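Local coordinates for alcohol dehydrogenase (Aeropyrum pernix, PDB 1H2B), which probably oxidises alcohols to aldehydes or ketones with NAD+ as a zinc-dependent alcohol dehydrogenase of a hyperthermophilic archaeon, at residues Y35-E39 with E139-T143; Y189-V195 with A212-D218; V203-K207 with A227-D233. All blocks are in the same frame, centred on the assembly; numbering follows the deposited sequence.

Overall arrangement
Leaving the N terminus, the chain first passes 35-39, in the loop between strands 29-32 and 44-52, and contact 1 closes when strand 140-143, in the part of the chain matching the GroES-like family, comes back beside it. Contacts 2 and 3 follow later, in the nucleotide-binding part. Contact 2 pairs parallel strands 189-193 and 213-218, which helix 197-209 connects, and contact 3 packs that helix against the end of helix 221-229, so their segments alternate along the chain and the two contacts cross. They touch, with Asp233 OD1 2.8 Å from Val214 N. Contact 1 lies across the chain's centre, its centre about 40 Å from that of contact 2.

Contact 1 of 3, residues Y35-E39 with E139-T143; sequences YPRLE and EFMRT
The ring of Tyr35 turns its edge toward the face of Phe140 in a T-shaped stack, the centroids 5.1 Å from each other. Tyr35 CE1 does the touching, 3.7 Å from Phe140 CG and displaced from the ring centre toward the rim. The torsion chi1 of 179°, which sets Tyr35 CG opposite the backbone N, carries the ring out to this meeting, while its hydroxyl reaches on to Glu87 in strand 81-88. Pro36, rigid and apolar, fills the space between the aromatic pair and the arginine: its CD rests 3.8 Å from Phe140 CB and its CB 3.8 Å from Arg142 CB. The contact thus lays an irregular loop over strand 140-143, which pairs antiparallel with strand 44-52 in the mixed sheet of the GroES-like part of zinc-containing alcohol dehydrogenases. Arg142, extended from CG to NE, reaches across the loop, and NH1 gives a nearly straight bond (167°) to Arg37 O, 2.9 Å away, lying in the guanidinium plane and on a carbonyl lone pair. The same NH1 meets Glu39 OE2 at 3.0 Å in a salt bridge whose hydrogen bond is weak and strongly bent (120°), OE2 lying oblique to the guanidinium while Arg37 O takes the in-plane direction. A leucine in place of Arg142 would probably leave the Arg37 carbonyl and the Glu39 charge without this shared donor. Phe42 adds a cation-pi contact.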
loop_
_atom_site.group_PDB
_atom_site.type_symbol
_atom_site.label_atom_id
_atom_site.label_comp_id
_atom_site.label_asym_id
_atom_site.label_seq_id
_atom_site.Cartn_x
_atom_site.Cartn_y
_atom_site.Cartn_z
ATOM N N TYR B 35 -17.590 -24.491 37.009
ATOM C CA TYR B 35 -16.477 -24.685 36.081
ATOM C C TYR B 35 -16.995 -24.557 34.651
ATOM O O TYR B 35 -18.136 -24.938 34.341
ATOM C CB TYR B 35 -15.893 -26.077 36.345
ATOM C CG TYR B 35 -14.744 -26.494 35.479
ATOM C CD1 TYR B 35 -13.470 -26.056 35.776
ATOM C CD2 TYR B 35 -14.937 -27.358 34.411
ATOM C CE1 TYR B 35 -12.386 -26.460 35.015
ATOM C CE2 TYR B 35 -13.864 -27.775 33.636
ATOM C CZ TYR B 35 -12.587 -27.317 33.971
ATOM O OH TYR B 35 -11.466 -27.684 33.236
ATOM N N PRO B 36 -16.208 -23.957 33.746
ATOM C CA PRO B 36 -16.702 -23.750 32.373
ATOM C C PRO B 36 -17.034 -25.026 31.600
ATOM O O PRO B 36 -16.427 -26.069 31.859
ATOM C CB PRO B 36 -15.518 -22.996 31.657
ATOM C CG PRO B 36 -14.657 -22.485 32.778
ATOM C CD PRO B 36 -14.831 -23.457 33.953
ATOM N N ARG B 37 -17.983 -24.936 30.670
ATOM C CA ARG B 37 -18.376 -26.125 29.895
ATOM C C ARG B 37 -17.554 -26.201 28.625
ATOM O O ARG B 37 -17.662 -25.333 27.768
ATOM C CB ARG B 37 -19.830 -26.062 29.496
ATOM C CG ARG B 37 -20.744 -26.152 30.701
ATOM C CD ARG B 37 -22.158 -26.590 30.363
ATOM N NE ARG B 37 -22.856 -25.722 29.429
ATOM C CZ ARG B 37 -23.539 -24.633 29.768
ATOM N NH1 ARG B 37 -23.599 -24.209 31.028
ATOM N NH2 ARG B 37 -24.194 -23.960 28.840
ATOM N N LEU B 38 -16.797 -27.287 28.492
ATOM C CA LEU B 38 -16.068 -27.599 27.259
ATOM C C LEU B 38 -17.068 -28.144 26.215
ATOM O O LEU B 38 -17.592 -29.257 26.372
ATOM C CB LEU B 38 -14.990 -28.634 27.597
ATOM C CG LEU B 38 -13.892 -28.916 26.595
ATOM C CD1 LEU B 38 -12.918 -27.736 26.635
ATOM C CD2 LEU B 38 -13.173 -30.250 26.983
ATOM N N GLU B 39 -17.393 -27.354 25.207
ATOM C CA GLU B 39 -18.416 -27.711 24.212
ATOM C C GLU B 39 -18.313 -26.845 22.970
ATOM O O GLU B 39 -17.954 -25.649 23.044
ATOM C CB GLU B 39 -19.841 -27.542 24.788
ATOM C CG GLU B 39 -20.170 -26.111 25.230
ATOM C CD GLU B 39 -20.523 -25.158 24.063
ATOM O OE1 GLU B 39 -20.748 -25.648 22.921
ATOM O OE2 GLU B 39 -20.612 -23.913 24.274
ATOM N N GLU B 139 -10.878 -18.467 38.101
ATOM C CA GLU B 139 -9.829 -19.478 38.135
ATOM C C GLU B 139 -9.647 -20.144 36.757
ATOM O O GLU B 139 -8.503 -20.474 36.365
ATOM C CB GLU B 139 -10.183 -20.535 39.206
ATOM C CG GLU B 139 -9.073 -21.542 39.473
ATOM C CD GLU B 139 -9.394 -22.597 40.536
ATOM O OE1 GLU B 139 -10.538 -22.633 41.062
ATOM O OE2 GLU B 139 -8.484 -23.413 40.839
ATOM N N PHE B 140 -10.749 -20.335 36.047
ATOM C CA PHE B 140 -10.728 -21.011 34.743
ATOM C C PHE B 140 -11.563 -20.252 33.757
ATOM O O PHE B 140 -12.547 -19.566 34.130
ATOM C CB PHE B 140 -11.290 -22.450 34.814
ATOM C CG PHE B 140 -10.505 -23.373 35.725
ATOM C CD1 PHE B 140 -10.919 -23.589 37.048
ATOM C CD2 PHE B 140 -9.369 -23.989 35.271
ATOM C CE1 PHE B 140 -10.196 -24.412 37.887
ATOM C CE2 PHE B 140 -8.630 -24.838 36.102
ATOM C CZ PHE B 140 -9.051 -25.051 37.412
ATOM N N MET B 141 -11.229 -20.412 32.481
ATOM C CA MET B 141 -11.999 -19.758 31.429
ATOM C C MET B 141 -11.965 -20.609 30.179
ATOM O O MET B 141 -10.926 -21.133 29.825
ATOM C CB MET B 141 -11.373 -18.375 31.099
ATOM C CG MET B 141 -12.264 -17.570 30.176
ATOM S SD MET B 141 -11.374 -16.076 29.524
ATOM C CE MET B 141 -10.776 -16.819 27.961
ATOM N N ARG B 142 -13.125 -20.756 29.541
ATOM C CA ARG B 142 -13.213 -21.406 28.241
ATOM C C ARG B 142 -12.958 -20.453 27.076
ATOM O O ARG B 142 -13.289 -19.229 27.126
ATOM C CB ARG B 142 -14.525 -22.191 28.103
ATOM C CG ARG B 142 -15.796 -21.362 28.007
ATOM C CD ARG B 142 -17.059 -22.208 27.941
ATOM N NE ARG B 142 -18.196 -21.402 27.523
ATOM C CZ ARG B 142 -19.327 -21.923 27.038
ATOM N NH1 ARG B 142 -19.484 -23.252 26.956
ATOM N NH2 ARG B 142 -20.337 -21.127 26.663
ATOM N N THR B 143 -12.365 -21.021 26.021
ATOM C CA THR B 143 -12.058 -20.246 24.832
ATOM C C THR B 143 -11.957 -21.194 23.652
ATOM O O THR B 143 -12.229 -22.382 23.831
ATOM C CB THR B 143 -10.776 -19.399 25.072
ATOM O OG1 THR B 143 -10.593 -18.551 23.940
ATOM C CG2 THR B 143 -9.517 -20.259 25.160
#

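Contact 2 of 3, residues Y189-V195 with A212-D218; sequences YVAIVGV and ATVIALD. With NAJ (nicotinamide-adenine-dinucleotide (acidic form)), chain I.
Asp218 holds CG opposite its backbone N (chi1 -151°), which swings the carboxylate back across the end of the neighbouring strand to Val195 and the cofactor. Its OD1 takes the Val195 N-H on the anti lone pair, at 2.7 Å, and also accepts from NAJ O3B at 2.8 Å; OD2 accepts from NAJ O2B at 2.6 Å. An acid suits this place because its two oxygens can each receive one hydroxyl of the adenosine ribose, the hallmark of an NAD-binding Rossmann fold. Gly194, with phi and psi of 100° and 98°, passes close to that ribose; a CB would crowd NAJ O4B and jam against the Val193 carbonyl O. Its N-H gives to Leu217 O at 2.8 Å. Behind this end the strands run parallel, joined by alternating backbone bonds such as Ile215 N to Val190 O. On one face Ile192 CG2 meets Ala216 CB at 3.7 Å; the other carries Tyr189, its ring alongside Thr213 with CD2 3.8 Å from CG2, then Ala191, Ile215, Val193 and Leu217. Val193 CG1 touches the C2A corner of the adenine obliquely, 3.8 Å away. The pair forms a beta-alpha-beta crossover through helix 197-209, which packs on Ile192 and Val214; helix 221-229 covers Val195 and Ala216, helix 265-270 touches Val193 and Leu217, and strand 255-260 pairs with the other edge of strand 189-193.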
loop_
_atom_site.group_PDB
_atom_site.type_symbol
_atom_site.label_atom_id
_atom_site.label_comp_id
_atom_site.label_asym_id
_atom_site.label_seq_id
_atom_site.Cartn_x
_atom_site.Cartn_y
_atom_site.Cartn_z
ATOM N N TYR B 189 6.740 13.633 13.072
ATOM C CA TYR B 189 6.402 13.606 14.485
ATOM C C TYR B 189 5.137 12.795 14.687
ATOM O O TYR B 189 4.191 12.859 13.917
ATOM C CB TYR B 189 6.041 15.002 14.993
ATOM C CG TYR B 189 7.196 15.992 14.995
ATOM C CD1 TYR B 189 7.442 16.797 13.872
ATOM C CD2 TYR B 189 8.010 16.098 16.115
ATOM C CE1 TYR B 189 8.492 17.695 13.893
ATOM C CE2 TYR B 189 9.070 16.982 16.139
ATOM C CZ TYR B 189 9.289 17.772 15.031
ATOM O OH TYR B 189 10.362 18.694 15.071
ATOM N N VAL B 190 5.136 12.057 15.777
ATOM C CA VAL B 190 3.926 11.324 16.213
ATOM C C VAL B 190 3.620 11.751 17.639
ATOM O O VAL B 190 4.492 11.720 18.490
ATOM C CB VAL B 190 4.066 9.796 16.040
ATOM C CG1 VAL B 190 5.313 9.215 16.721
ATOM C CG2 VAL B 190 2.802 9.066 16.527
ATOM N N ALA B 191 2.374 12.168 17.881
ATOM C CA ALA B 191 1.907 12.443 19.255
ATOM C C ALA B 191 1.170 11.211 19.743
ATOM O O ALA B 191 0.202 10.751 19.109
ATOM C CB ALA B 191 0.947 13.598 19.280
ATOM N N ILE B 192 1.641 10.652 20.850
ATOM C CA ILE B 192 0.984 9.496 21.455
ATOM C C ILE B 192 0.316 10.062 22.693
ATOM O O ILE B 192 0.997 10.606 23.580
ATOM C CB ILE B 192 2.029 8.317 21.710
ATOM C CG1 ILE B 192 1.345 7.062 22.262
ATOM C CG2 ILE B 192 3.271 8.773 22.548
ATOM C CD1 ILE B 192 0.878 7.177 23.696
ATOM N N VAL B 193 -1.009 10.025 22.724
ATOM C CA VAL B 193 -1.746 10.752 23.750
ATOM C C VAL B 193 -2.343 9.755 24.722
ATOM O O VAL B 193 -3.200 8.946 24.331
ATOM C CB VAL B 193 -2.873 11.575 23.083
ATOM C CG1 VAL B 193 -3.714 12.287 24.160
ATOM C CG2 VAL B 193 -2.287 12.543 22.060
ATOM N N GLY B 194 -1.889 9.813 25.998
ATOM C CA GLY B 194 -2.326 8.877 27.005
ATOM C C GLY B 194 -1.305 7.799 27.209
ATOM O O GLY B 194 -1.266 6.866 26.409
ATOM N N VAL B 195 -0.469 7.961 28.241
ATOM C CA VAL B 195 0.596 6.998 28.533
ATOM C C VAL B 195 0.068 6.028 29.579
ATOM O O VAL B 195 0.616 5.904 30.688
ATOM C CB VAL B 195 1.915 7.701 28.964
ATOM C CG1 VAL B 195 3.077 6.654 29.108
ATOM C CG2 VAL B 195 2.309 8.777 27.970
ATOM N N ALA B 212 10.049 7.804 13.715
ATOM C CA ALA B 212 9.490 9.096 14.012
ATOM C C ALA B 212 9.939 9.651 15.347
ATOM O O ALA B 212 10.365 8.885 16.232
ATOM C CB ALA B 212 7.971 9.027 13.975
ATOM N N THR B 213 9.867 10.975 15.448
ATOM C CA THR B 213 10.082 11.696 16.720
ATOM C C THR B 213 8.797 11.545 17.537
ATOM O O THR B 213 7.730 11.934 17.057
ATOM C CB THR B 213 10.386 13.165 16.432
ATOM O OG1 THR B 213 11.636 13.229 15.701
ATOM C CG2 THR B 213 10.650 13.913 17.714
ATOM N N VAL B 214 8.933 11.039 18.761
ATOM C CA VAL B 214 7.779 10.653 19.577
ATOM C C VAL B 214 7.508 11.723 20.633
ATOM O O VAL B 214 8.378 12.032 21.465
ATOM C CB VAL B 214 8.020 9.313 20.253
ATOM C CG1 VAL B 214 6.839 8.966 21.159
ATOM C CG2 VAL B 214 8.227 8.230 19.177
ATOM N N ILE B 215 6.314 12.317 20.597
ATOM C CA ILE B 215 5.895 13.304 21.621
ATOM C C ILE B 215 4.780 12.619 22.449
ATOM O O ILE B 215 3.722 12.248 21.872
ATOM C CB ILE B 215 5.327 14.582 20.975
ATOM C CG1 ILE B 215 6.366 15.230 20.010
ATOM C CG2 ILE B 215 4.878 15.591 22.078
ATOM C CD1 ILE B 215 5.767 16.314 19.118
ATOM N N ALA B 216 4.989 12.407 23.747
ATOM C CA ALA B 216 3.972 11.682 24.555
ATOM C C ALA B 216 3.249 12.696 25.421
ATOM O O ALA B 216 3.910 13.567 26.058
ATOM C CB ALA B 216 4.607 10.622 25.438
ATOM N N LEU B 217 1.916 12.575 25.493
ATOM C CA LEU B 217 1.085 13.476 26.304
ATOM C C LEU B 217 0.406 12.718 27.413
ATOM O O LEU B 217 -0.099 11.609 27.216
ATOM C CB LEU B 217 -0.025 14.073 25.422
ATOM C CG LEU B 217 0.402 15.344 24.658
ATOM C CD1 LEU B 217 1.510 15.064 23.678
ATOM C CD2 LEU B 217 -0.781 15.943 23.889
ATOM N N ASP B 218 0.390 13.325 28.604
ATOM C CA ASP B 218 -0.431 12.793 29.699
ATOM C C ASP B 218 -0.680 13.918 30.650
ATOM O O ASP B 218 -0.296 15.036 30.388
ATOM C CB ASP B 218 0.255 11.598 30.379
ATOM C CG ASP B 218 -0.727 10.636 30.970
ATOM O OD1 ASP B 218 -0.925 9.516 30.436
ATOM O OD2 ASP B 218 -1.428 10.945 31.989
HETATM P PA NAJ I . -5.734 3.873 31.110
HETATM O O1A NAJ I . -6.724 4.362 32.131
HETATM O O2A NAJ I . -4.624 2.900 31.541
HETATM O O5B NAJ I . -4.897 5.070 30.464
HETATM C C5B NAJ I . -5.490 6.334 30.139
HETATM C C4B NAJ I . -4.331 7.314 30.199
HETATM O O4B NAJ I . -4.817 8.568 29.680
HETATM C C3B NAJ I . -3.777 7.532 31.607
HETATM O O3B NAJ I . -2.344 7.432 31.639
HETATM C C2B NAJ I . -4.297 8.940 31.859
HETATM O O2B NAJ I . -3.539 9.677 32.831
HETATM C C1B NAJ I . -4.257 9.603 30.476
HETATM N N9A NAJ I . -5.107 10.783 30.330
HETATM C C8A NAJ I . -6.339 11.096 30.921
HETATM N N7A NAJ I . -6.769 12.298 30.451
HETATM C C5A NAJ I . -5.827 12.759 29.577
HETATM C C6A NAJ I . -5.722 13.897 28.815
HETATM N N6A NAJ I . -6.631 14.881 28.844
HETATM N N1A NAJ I . -4.651 14.021 27.970
HETATM C C2A NAJ I . -3.640 13.078 27.916
HETATM N N3A NAJ I . -3.741 11.975 28.690
HETATM C C4A NAJ I . -4.815 11.825 29.509
HETATM O O3 NAJ I . -6.598 3.269 29.921
HETATM P PN NAJ I . -6.258 2.037 28.934
HETATM O O1N NAJ I . -6.692 0.779 29.532
HETATM O O2N NAJ I . -4.875 2.176 28.437
HETATM O O5D NAJ I . -7.337 2.331 27.782
HETATM C C5D NAJ I . -7.161 3.502 26.987
HETATM C C4D NAJ I . -8.417 3.740 26.164
HETATM O O4D NAJ I . -8.454 2.749 25.122
HETATM C C3D NAJ I . -9.718 3.548 26.942
HETATM O O3D NAJ I . -10.727 4.375 26.334
HETATM C C2D NAJ I . -10.055 2.073 26.687
HETATM O O2D NAJ I . -11.398 1.723 26.870
HETATM C C1D NAJ I . -9.649 2.010 25.204
HETATM N N1N NAJ I . -9.446 0.697 24.591
HETATM C C2N NAJ I . -9.638 0.630 23.243
HETATM C C3N NAJ I . -9.404 -0.559 22.574
HETATM C C7N NAJ I . -9.677 -0.640 21.108
HETATM O O7N NAJ I . -9.504 -1.858 20.567
HETATM N N7N NAJ I . -9.995 0.390 20.319
HETATM C C4N NAJ I . -8.935 -1.734 23.249
HETATM C C5N NAJ I . -8.588 -1.539 24.616
HETATM C C6N NAJ I . -8.875 -0.356 25.271
#

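Contact 3 of 3, residues V203-K207 with A227-D233; sequences VQLLK and AERLGAD
Helix 197-209 faces the C-terminal end of helix 221-229, with Gln204 and Leu230 CA atoms 5.9 Å apart, and a Schellman motif turns the chain away at Gly231, whose phi of 112° suits a residue without a side chain. Both helices belong to the Rossmann-type nucleotide-binding part. The turn is closed by Ala232 N to Ala227 O and Gly231 N to Glu228 O, and a CB at Gly231 would press on Lys207 CG. Val203, a compact branched residue, points CG1 at the turn, 3.9 Å from Leu230 CB, the two side chains crossing at about a right angle. Leu230 in turn lays CD2 against the Gln204 amide, 3.9 Å from CD, an apolar cover for a group whose NE2 bonds to Arg328 O. Lys207 bends at chi2 and chi3 (-61° and -62°), folding its methylene chain over Gly231 O, 3.4 Å from CD. This places the ammonium beside Asp233 in a weak salt bridge, NZ to OD1 3.4 Å, OD1 having Val214 as a further partner. Two waters also lie between the charges; one accepts from Lys207 NZ and donates to Gly231 O, 2.7 Å away, and to Asp233 OD2.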
loop_
_atom_site.group_PDB
_atom_site.type_symbol
_atom_site.label_atom_id
_atom_site.label_comp_id
_atom_site.label_asym_id
_atom_site.label_seq_id
_atom_site.Cartn_x
_atom_site.Cartn_y
_atom_site.Cartn_z
ATOM N N VAL B 203 4.263 3.807 23.241
ATOM C CA VAL B 203 5.518 4.591 23.212
ATOM C C VAL B 203 6.671 3.695 22.789
ATOM O O VAL B 203 7.447 4.064 21.896
ATOM C CB VAL B 203 5.849 5.225 24.603
ATOM C CG1 VAL B 203 7.310 5.828 24.620
ATOM C CG2 VAL B 203 4.824 6.296 24.970
ATOM N N GLN B 204 6.780 2.520 23.413
ATOM C CA GLN B 204 7.842 1.580 23.074
ATOM C C GLN B 204 7.740 1.108 21.632
ATOM O O GLN B 204 8.727 1.021 20.915
ATOM C CB GLN B 204 7.788 0.347 23.980
ATOM C CG GLN B 204 7.940 0.666 25.446
ATOM C CD GLN B 204 7.724 -0.564 26.291
ATOM O OE1 GLN B 204 8.516 -1.532 26.204
ATOM N NE2 GLN B 204 6.632 -0.584 27.055
ATOM N N LEU B 205 6.536 0.793 21.197
ATOM C CA LEU B 205 6.382 0.307 19.849
ATOM C C LEU B 205 6.688 1.352 18.782
ATOM O O LEU B 205 7.209 0.991 17.754
ATOM C CB LEU B 205 4.958 -0.249 19.657
ATOM C CG LEU B 205 4.653 -1.485 20.492
ATOM C CD1 LEU B 205 3.180 -1.867 20.312
ATOM C CD2 LEU B 205 5.506 -2.652 20.025
ATOM N N LEU B 206 6.341 2.613 19.030
ATOM C CA LEU B 206 6.658 3.690 18.085
ATOM C C LEU B 206 8.189 3.777 17.920
ATOM O O LEU B 206 8.678 4.008 16.813
ATOM C CB LEU B 206 6.048 5.014 18.506
ATOM C CG LEU B 206 4.502 5.137 18.369
ATOM C CD1 LEU B 206 3.962 6.291 19.208
ATOM C CD2 LEU B 206 4.214 5.313 16.837
ATOM N N LYS B 207 8.934 3.546 18.998
ATOM C CA LYS B 207 10.401 3.567 18.855
ATOM C C LYS B 207 11.017 2.376 18.117
ATOM O O LYS B 207 12.084 2.508 17.491
ATOM C CB LYS B 207 11.049 3.698 20.246
ATOM C CG LYS B 207 10.729 5.000 20.976
ATOM C CD LYS B 207 11.206 6.254 20.241
ATOM C CE LYS B 207 12.721 6.260 20.085
ATOM N NZ LYS B 207 13.205 7.593 19.644
ATOM N N ALA B 227 6.958 7.753 30.269
ATOM C CA ALA B 227 7.191 7.930 28.845
ATOM C C ALA B 227 8.637 8.287 28.516
ATOM O O ALA B 227 9.203 7.771 27.570
ATOM C CB ALA B 227 6.234 8.996 28.258
ATOM N N GLU B 228 9.238 9.174 29.307
ATOM C CA GLU B 228 10.678 9.472 29.169
ATOM C C GLU B 228 11.583 8.223 29.269
ATOM O O GLU B 228 12.466 8.020 28.416
ATOM C CB GLU B 228 11.079 10.513 30.217
ATOM C CG GLU B 228 10.544 11.911 29.935
ATOM C CD GLU B 228 10.968 12.955 30.961
ATOM O OE1 GLU B 228 11.106 12.631 32.157
ATOM O OE2 GLU B 228 11.141 14.118 30.564
ATOM N N ARG B 229 11.358 7.391 30.277
ATOM C CA ARG B 229 12.158 6.167 30.418
ATOM C C ARG B 229 11.952 5.206 29.270
ATOM O O ARG B 229 12.846 4.411 28.949
ATOM C CB ARG B 229 11.876 5.432 31.730
ATOM C CG ARG B 229 12.013 6.252 32.972
ATOM C CD ARG B 229 11.979 5.403 34.232
ATOM N NE ARG B 229 10.662 4.827 34.539
ATOM C CZ ARG B 229 9.697 5.482 35.192
ATOM N NH1 ARG B 229 9.891 6.737 35.579
ATOM N NH2 ARG B 229 8.540 4.868 35.484
ATOM N N LEU B 230 10.771 5.261 28.647
ATOM C CA LEU B 230 10.456 4.333 27.570
ATOM C C LEU B 230 10.851 4.869 26.211
ATOM O O LEU B 230 10.647 4.198 25.193
ATOM C CB LEU B 230 8.961 3.967 27.611
ATOM C CG LEU B 230 8.525 3.201 28.854
ATOM C CD1 LEU B 230 7.021 3.010 28.858
ATOM C CD2 LEU B 230 9.244 1.834 28.966
ATOM N N GLY B 231 11.413 6.063 26.184
ATOM C CA GLY B 231 12.037 6.543 24.970
ATOM C C GLY B 231 11.369 7.704 24.262
ATOM O O GLY B 231 11.779 8.028 23.143
ATOM N N ALA B 232 10.338 8.311 24.850
ATOM C CA ALA B 232 9.728 9.461 24.191
ATOM C C ALA B 232 10.779 10.548 24.013
ATOM O O ALA B 232 11.586 10.803 24.940
ATOM C CB ALA B 232 8.526 10.038 25.005
ATOM N N ASP B 233 10.755 11.215 22.863
ATOM C CA ASP B 233 11.691 12.286 22.584
ATOM C C ASP B 233 11.327 13.558 23.336
ATOM O O ASP B 233 12.203 14.358 23.711
ATOM C CB ASP B 233 11.773 12.521 21.079
ATOM C CG ASP B 233 12.309 11.319 20.381
ATOM O OD1 ASP B 233 11.564 10.562 19.719
ATOM O OD2 ASP B 233 13.517 10.990 20.550
HETATM O O HOH W 1 12.848 9.234 17.788
HETATM O O HOH W 2 14.151 8.547 21.963
#